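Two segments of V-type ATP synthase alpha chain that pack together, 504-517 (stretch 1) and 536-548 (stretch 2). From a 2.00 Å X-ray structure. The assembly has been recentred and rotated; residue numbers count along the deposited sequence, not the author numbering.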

# COMPACT_ATOMS: atom_id res chain seq x y z
N GLU A 504 21.43 34.10 28.63
CA GLU A 504 21.18 34.50 30.02
C GLU A 504 19.76 34.14 30.45
O GLU A 504 19.57 33.51 31.49
CB GLU A 504 21.43 35.99 30.18
N LYS A 505 18.78 34.52 29.63
CA LYS A 505 17.39 34.19 29.90
C LYS A 505 17.16 32.67 29.87
O LYS A 505 16.48 32.12 30.73
CB LYS A 505 16.47 34.88 28.89
CG LYS A 505 14.98 34.66 29.14
CD LYS A 505 14.14 35.38 28.09
CE LYS A 505 12.65 35.22 28.37
NZ LYS A 505 11.81 35.93 27.36
N THR A 506 17.74 32.02 28.87
CA THR A 506 17.62 30.57 28.72
C THR A 506 18.19 29.82 29.93
O THR A 506 17.53 28.95 30.49
CB THR A 506 18.31 30.08 27.44
OG1 THR A 506 17.77 30.77 26.30
CG2 THR A 506 18.08 28.59 27.26
N ILE A 507 19.42 30.17 30.31
CA ILE A 507 20.08 29.54 31.45
C ILE A 507 19.33 29.80 32.75
O ILE A 507 19.11 28.87 33.54
CB ILE A 507 21.55 30.03 31.61
CG1 ILE A 507 22.38 29.71 30.36
CG2 ILE A 507 22.18 29.42 32.84
CD1 ILE A 507 22.28 28.28 29.90
N GLU A 508 18.93 31.05 32.98
CA GLU A 508 18.21 31.42 34.19
C GLU A 508 16.90 30.67 34.34
O GLU A 508 16.52 30.29 35.45
CB GLU A 508 17.96 32.93 34.24
CG GLU A 508 19.17 33.74 34.66
CD GLU A 508 19.67 33.36 36.04
OE1 GLU A 508 18.86 33.42 37.00
OE2 GLU A 508 20.85 33.00 36.18
N LEU A 509 16.21 30.45 33.23
CA LEU A 509 14.98 29.66 33.22
C LEU A 509 15.26 28.22 33.66
O LEU A 509 14.50 27.66 34.45
CB LEU A 509 14.33 29.68 31.84
CG LEU A 509 13.36 30.82 31.56
CD1 LEU A 509 12.81 30.74 30.14
CD2 LEU A 509 12.23 30.80 32.57
N MET A 510 16.34 27.64 33.15
CA MET A 510 16.73 26.28 33.51
C MET A 510 17.06 26.19 35.00
O MET A 510 16.69 25.23 35.67
CB MET A 510 17.93 25.83 32.67
CG MET A 510 17.70 25.83 31.17
SD MET A 510 19.15 25.33 30.21
CE MET A 510 19.32 23.63 30.76
N ARG A 511 17.75 27.21 35.50
CA ARG A 511 18.18 27.23 36.90
C ARG A 511 17.03 27.35 37.89
O ARG A 511 17.03 26.68 38.92
CB ARG A 511 19.20 28.36 37.12
CG ARG A 511 20.59 28.03 36.62
CD ARG A 511 21.54 29.21 36.76
NE ARG A 511 22.90 28.84 36.38
CZ ARG A 511 23.82 29.71 35.96
NH1 ARG A 511 23.53 31.00 35.86
NH2 ARG A 511 25.03 29.28 35.64
N ILE A 512 16.05 28.20 37.58
CA ILE A 512 14.91 28.39 38.47
C ILE A 512 13.96 27.19 38.43
O ILE A 512 13.36 26.83 39.45
CB ILE A 512 14.16 29.71 38.17
CG1 ILE A 512 13.10 29.99 39.24
CG2 ILE A 512 13.55 29.71 36.78
CD1 ILE A 512 13.65 30.06 40.64
N ILE A 513 13.83 26.55 37.27
CA ILE A 513 13.05 25.33 37.15
C ILE A 513 13.71 24.20 37.94
O ILE A 513 13.04 23.47 38.67
CB ILE A 513 12.89 24.90 35.66
CG1 ILE A 513 11.96 25.87 34.92
CG2 ILE A 513 12.33 23.50 35.56
CD1 ILE A 513 11.85 25.59 33.44
N HIS A 514 15.02 24.08 37.79
CA HIS A 514 15.79 23.08 38.52
C HIS A 514 15.72 23.32 40.02
O HIS A 514 15.62 22.37 40.81
CB HIS A 514 17.25 23.08 38.06
CG HIS A 514 18.15 22.23 38.90
ND1 HIS A 514 17.99 20.87 39.01
CD2 HIS A 514 19.22 22.55 39.67
CE1 HIS A 514 18.93 20.38 39.81
NE2 HIS A 514 19.68 21.38 40.22
N LYS A 515 15.78 24.59 40.42
CA LYS A 515 15.72 24.96 41.83
C LYS A 515 14.35 24.64 42.42
O LYS A 515 14.25 24.19 43.57
CB LYS A 515 16.04 26.45 41.99
CG LYS A 515 16.14 26.92 43.44
CD LYS A 515 16.44 28.42 43.52
CE LYS A 515 17.86 28.75 43.08
NZ LYS A 515 18.88 28.36 44.10
N TYR A 516 13.30 24.87 41.64
CA TYR A 516 11.95 24.51 42.06
C TYR A 516 11.84 23.00 42.21
O TYR A 516 11.21 22.50 43.14
CB TYR A 516 10.93 25.01 41.04
CG TYR A 516 9.50 24.65 41.36
CD1 TYR A 516 8.78 25.34 42.33
CD2 TYR A 516 8.85 23.62 40.68
CE1 TYR A 516 7.47 25.02 42.62
CE2 TYR A 516 7.53 23.29 40.97
CZ TYR A 516 6.85 24.00 41.94
OH TYR A 516 5.55 23.68 42.24
N TYR A 517 12.47 22.27 41.29
CA TYR A 517 12.41 20.82 41.24
C TYR A 517 13.02 20.16 42.48
O TYR A 517 12.40 19.29 43.09
CB TYR A 517 13.12 20.31 39.98
CG TYR A 517 13.06 18.81 39.78
CD1 TYR A 517 11.87 18.11 39.96
CD2 TYR A 517 14.18 18.10 39.37
CE1 TYR A 517 11.81 16.75 39.75
CE2 TYR A 517 14.12 16.74 39.16
CZ TYR A 517 12.94 16.07 39.36
OH TYR A 517 12.87 14.71 39.16
N GLY A 536 1.27 28.32 44.10
CA GLY A 536 1.21 28.92 42.77
C GLY A 536 2.54 29.39 42.22
O GLY A 536 2.59 30.27 41.36
N ILE A 537 3.63 28.82 42.72
CA ILE A 537 4.97 29.17 42.25
C ILE A 537 5.18 28.66 40.83
O ILE A 537 5.89 29.29 40.04
CB ILE A 537 6.06 28.60 43.18
CG1 ILE A 537 5.74 28.90 44.64
CG2 ILE A 537 7.42 29.18 42.82
CD1 ILE A 537 6.72 28.29 45.63
N HIS A 538 4.57 27.53 40.50
CA HIS A 538 4.70 26.96 39.17
C HIS A 538 4.09 27.86 38.10
O HIS A 538 4.64 27.99 37.00
CB HIS A 538 4.10 25.55 39.10
CG HIS A 538 2.61 25.50 39.29
ND1 HIS A 538 2.01 25.62 40.53
CD2 HIS A 538 1.61 25.32 38.40
CE1 HIS A 538 0.70 25.52 40.39
NE2 HIS A 538 0.43 25.34 39.11
N GLU A 539 2.97 28.51 38.42
CA GLU A 539 2.32 29.41 37.48
C GLU A 539 3.11 30.70 37.26
O GLU A 539 3.01 31.32 36.20
CB GLU A 539 0.88 29.73 37.93
CG GLU A 539 -0.05 28.52 37.98
CD GLU A 539 -0.41 27.97 36.61
OE1 GLU A 539 0.07 28.51 35.59
OE2 GLU A 539 -1.18 26.98 36.55
N LYS A 540 3.89 31.10 38.26
CA LYS A 540 4.74 32.29 38.13
C LYS A 540 5.94 32.01 37.23
O LYS A 540 6.33 32.86 36.43
CB LYS A 540 5.21 32.76 39.51
CG LYS A 540 4.09 33.24 40.42
CD LYS A 540 3.15 34.18 39.68
CE LYS A 540 1.71 33.72 39.81
NZ LYS A 540 0.85 34.32 38.75
N ILE A 541 6.51 30.82 37.38
CA ILE A 541 7.63 30.38 36.55
C ILE A 541 7.22 30.28 35.07
O ILE A 541 7.97 30.70 34.18
CB ILE A 541 8.19 29.02 37.03
CG1 ILE A 541 8.75 29.16 38.45
CG2 ILE A 541 9.26 28.50 36.09
CD1 ILE A 541 9.34 27.87 39.00
N ILE A 542 6.03 29.74 34.83
CA ILE A 542 5.51 29.56 33.48
C ILE A 542 5.33 30.90 32.74
O ILE A 542 5.50 30.98 31.53
CB ILE A 542 4.19 28.74 33.51
CG1 ILE A 542 4.49 27.28 33.84
CG2 ILE A 542 3.44 28.82 32.19
CD1 ILE A 542 3.26 26.40 34.01
N LYS A 543 5.01 31.96 33.49
CA LYS A 543 4.78 33.28 32.91
C LYS A 543 6.06 34.09 32.70
O LYS A 543 6.03 35.15 32.08
CB LYS A 543 3.81 34.07 33.79
CG LYS A 543 2.41 33.48 33.88
CD LYS A 543 1.63 34.09 35.03
CE LYS A 543 1.55 35.60 34.92
NZ LYS A 543 0.83 36.21 36.07
N LEU A 544 7.18 33.58 33.21
CA LEU A 544 8.46 34.28 33.16
C LEU A 544 8.89 34.72 31.76
O LEU A 544 9.30 35.87 31.57
CB LEU A 544 9.57 33.42 33.78
CG LEU A 544 9.73 33.43 35.30
CD1 LEU A 544 10.74 32.38 35.73
CD2 LEU A 544 10.19 34.79 35.76
N ARG A 545 8.80 33.81 30.80
CA ARG A 545 9.28 34.05 29.44
C ARG A 545 8.61 35.23 28.75
O ARG A 545 9.16 35.79 27.80
CB ARG A 545 9.15 32.78 28.58
CG ARG A 545 7.73 32.22 28.47
CD ARG A 545 7.71 30.93 27.66
NE ARG A 545 6.38 30.32 27.60
CZ ARG A 545 5.53 30.47 26.59
NH1 ARG A 545 5.87 31.20 25.53
NH2 ARG A 545 4.34 29.88 26.62
N TYR A 546 7.43 35.62 29.23
CA TYR A 546 6.71 36.75 28.66
C TYR A 546 7.16 38.09 29.22
O TYR A 546 6.61 39.13 28.86
CB TYR A 546 5.21 36.57 28.88
CG TYR A 546 4.57 35.60 27.92
CD1 TYR A 546 4.39 35.93 26.58
CD2 TYR A 546 4.12 34.36 28.35
CE1 TYR A 546 3.81 35.06 25.70
CE2 TYR A 546 3.54 33.47 27.47
CZ TYR A 546 3.38 33.83 26.15
OH TYR A 546 2.80 32.95 25.26
N LYS A 547 8.15 38.08 30.11
CA LYS A 547 8.56 39.31 30.77
C LYS A 547 9.76 40.00 30.13
O LYS A 547 10.55 39.36 29.43
CB LYS A 547 8.75 39.08 32.28
CG LYS A 547 7.41 38.85 32.98
CD LYS A 547 7.54 38.63 34.48
CE LYS A 547 6.15 38.54 35.11
NZ LYS A 547 6.17 38.01 36.50
N SER A 548 9.87 41.31 30.36
CA SER A 548 10.82 42.18 29.67
C SER A 548 12.25 41.63 29.63
O SER A 548 12.75 41.26 28.57
CB SER A 548 10.82 43.57 30.29
OG SER A 548 11.49 43.58 31.55
O HOH W 1 12.72 38.63 28.05
O HOH W 2 4.03 25.77 43.49

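The two segments run nearly antiparallel, their helix axes 170° apart and 11.0 Å at closest approach. Lys 505 opens the contact. Its side chain is all-t, and this full extension carries the ammonium out to the backbone of stretch 2: NZ donates a hydrogen bond to Arg 545 O at 2.7 Å. NZ also donates to water 1 (2.9 Å from NZ to the water oxygen), which in turn donates to Lys 547 O at 2.7 Å. A long cationic side chain suits this place because its ammonium can bond one backbone carbonyl directly and connect to a second through water.

One turn on, the contact becomes apolar. Leu 509 points sideways from the backbone, yet its branched end comes nearer, bringing CD2 to 3.8 Å from Leu 544 CD1. Ile 512 points toward stretch 2 and sets CG2 4.0 Å from the same Leu 544 CD1. Ile 513, where the backbones draw closest (CA to CA of Ile 541, 7.4 Å), packs CG1 3.9 Å from Ile 541 CG2. Buried, branched aliphatic side chains suit these three places, where the neighbouring side-chain atoms across the contact are aliphatic carbons.

Tyr 516 completes the row. Its CB lies 3.9 Å from Ile 541 CD1 and its CE1 3.9 Å from Ile 537 CB, while OH, at the far end of the ring, reaches water 2 at 2.9 Å. Tyrosine thus combines apolar packing with a polar tip.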